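Local coordinates for putative ribose operon repressor (PDB 3EGC), which probably represses transcription by binding DNA at regulatory sites, as a LacI-family repressor with a periplasmic-binding-protein-like domain expected to sense a small effector, at residues Leu13-Asp17 with Leu70-Glu74. Sequence-based numbering, arbitrary orientation.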
loop_
_atom_site.group_PDB
_atom_site.type_symbol
_atom_site.label_atom_id
_atom_site.label_comp_id
_atom_site.label_asym_id
_atom_site.label_seq_id
_atom_site.Cartn_x
_atom_site.Cartn_y
_atom_site.Cartn_z
ATOM N N LEU A 13 -1.398 -4.563 16.878
ATOM C CA LEU A 13 -1.959 -3.726 15.822
ATOM C C LEU A 13 -2.829 -4.602 14.941
ATOM O O LEU A 13 -2.376 -5.629 14.417
ATOM C CB LEU A 13 -0.901 -3.046 14.978
ATOM C CG LEU A 13 -1.375 -2.349 13.701
ATOM C CD1 LEU A 13 -2.386 -1.196 13.979
ATOM C CD2 LEU A 13 -0.210 -1.811 12.842
ATOM N N ILE A 14 -4.094 -4.277 14.900
ATOM C CA ILE A 14 -5.039 -5.081 14.163
ATOM C C ILE A 14 -5.635 -4.178 13.130
ATOM O O ILE A 14 -6.177 -3.174 13.451
ATOM C CB ILE A 14 -6.152 -5.684 15.078
ATOM C CG1 ILE A 14 -5.521 -6.672 16.068
ATOM C CG2 ILE A 14 -7.287 -6.341 14.208
ATOM C CD1 ILE A 14 -6.491 -7.272 17.149
ATOM N N VAL A 15 -5.501 -4.545 11.881
ATOM C CA VAL A 15 -5.856 -3.687 10.804
ATOM C C VAL A 15 -6.881 -4.379 9.903
ATOM O O VAL A 15 -6.723 -5.549 9.576
ATOM C CB VAL A 15 -4.544 -3.312 10.069
ATOM C CG1 VAL A 15 -4.713 -3.178 8.585
ATOM C CG2 VAL A 15 -3.929 -2.056 10.719
ATOM N N SER A 16 -7.891 -3.644 9.436
ATOM C CA SER A 16 -8.910 -4.217 8.595
ATOM C C SER A 16 -8.445 -4.567 7.145
ATOM O O SER A 16 -9.020 -5.508 6.496
ATOM C CB SER A 16 -10.094 -3.299 8.554
ATOM O OG SER A 16 -9.688 -1.944 8.324
ATOM N N ASP A 17 -7.426 -3.858 6.633
ATOM C CA ASP A 17 -6.899 -4.228 5.338
ATOM C C ASP A 17 -5.471 -3.729 5.034
ATOM O O ASP A 17 -5.309 -2.687 4.423
ATOM C CB ASP A 17 -7.867 -3.811 4.218
ATOM C CG ASP A 17 -7.419 -4.283 2.878
ATOM O OD1 ASP A 17 -6.402 -5.031 2.791
ATOM O OD2 ASP A 17 -8.056 -3.891 1.883
ATOM N N LEU A 70 -6.590 -0.581 16.949
ATOM C CA LEU A 70 -7.528 -1.360 16.173
ATOM C C LEU A 70 -8.134 -0.531 15.029
ATOM O O LEU A 70 -8.792 0.469 15.255
ATOM C CB LEU A 70 -8.638 -1.906 17.126
ATOM C CG LEU A 70 -9.830 -2.543 16.417
ATOM C CD1 LEU A 70 -9.411 -3.746 15.548
ATOM C CD2 LEU A 70 -11.012 -2.977 17.373
ATOM N N ALA A 71 -7.880 -0.916 13.810
ATOM C CA ALA A 71 -8.667 -0.397 12.687
ATOM C C ALA A 71 -9.879 -1.327 12.475
ATOM O O ALA A 71 -9.769 -2.398 11.862
ATOM C CB ALA A 71 -7.827 -0.328 11.408
ATOM N N PRO A 72 -11.023 -0.920 12.982
ATOM C CA PRO A 72 -12.143 -1.801 13.048
ATOM C C PRO A 72 -12.725 -2.251 11.703
ATOM O O PRO A 72 -12.813 -1.481 10.733
ATOM C CB PRO A 72 -13.190 -0.995 13.853
ATOM C CG PRO A 72 -12.429 0.139 14.480
ATOM C CD PRO A 72 -11.309 0.390 13.568
ATOM N N SER A 73 -13.131 -3.499 11.675
ATOM C CA SER A 73 -13.791 -4.043 10.524
ATOM C C SER A 73 -15.254 -3.763 10.783
ATOM O O SER A 73 -15.652 -3.543 11.942
ATOM C CB SER A 73 -13.552 -5.546 10.486
ATOM O OG SER A 73 -12.232 -5.823 10.035
ATOM N N GLU A 74 -16.046 -3.719 9.727
ATOM C CA GLU A 74 -17.459 -3.400 9.854
ATOM C C GLU A 74 -18.122 -4.560 10.552
ATOM O O GLU A 74 -18.019 -5.693 10.092
ATOM C CB GLU A 74 -18.114 -3.219 8.482
ATOM C CG GLU A 74 -19.561 -2.751 8.552
ATOM C CD GLU A 74 -20.177 -2.527 7.190
ATOM O OE1 GLU A 74 -19.640 -3.024 6.187
ATOM O OE2 GLU A 74 -21.235 -1.876 7.117
#
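Ile14 lays its CG2 methyl against CD1 of Leu70, 3.6 Å away, so that two buried aliphatic side chains meet on one face of the sheet; Ala56, Val57 and Phe60 of helix 50-62 pack on Ile14 there. At this pair the backbones run parallel, Ile14 bridging Leu70 with CA atoms 4.9 Å apart. The carbonyl O of Ile14 accepts a nearly linear hydrogen bond from Ala71 N (2.9 Å) and also receives a CA-H...O contact from Leu70 CA at 3.5 Å. Ile14 is also backbone-bonded to Ile69, so it sits between residues 69 and 71 as in a regular parallel bridge; on its other side strand 10-15 bonds strand 40-45 through Leu13 and Val15. The order 40-45, 10-15, 67-70, with helices 21-36 and 50-62 in the connections, is the Rossmann-like, parallel alpha/beta start of a lobe of the periplasmic-binding-protein fold used by LacI-type repressors. Here both segments leave the sheet at the C-terminal ends of its parallel strands, the end that in this fold borders the interlobe cleft where effectors usually bind. Ala71 points its CB at segment 13-17, 3.9 Å from Val15 CA and 4.3 Å from Val15 CG2, and Phe23 of helix 21-36 touches all three of Val15, Ser16 and Ala71. Past the strand end Ser16 turns toward segment 70-74: its OG lies 3.9 Å from Ala71 CB, and its CB is 3.6 Å from Ser73 OG. That Ser73 hydroxyl is hydrogen-bonded to Thr46, and the Ser73 backbone N to Glu53.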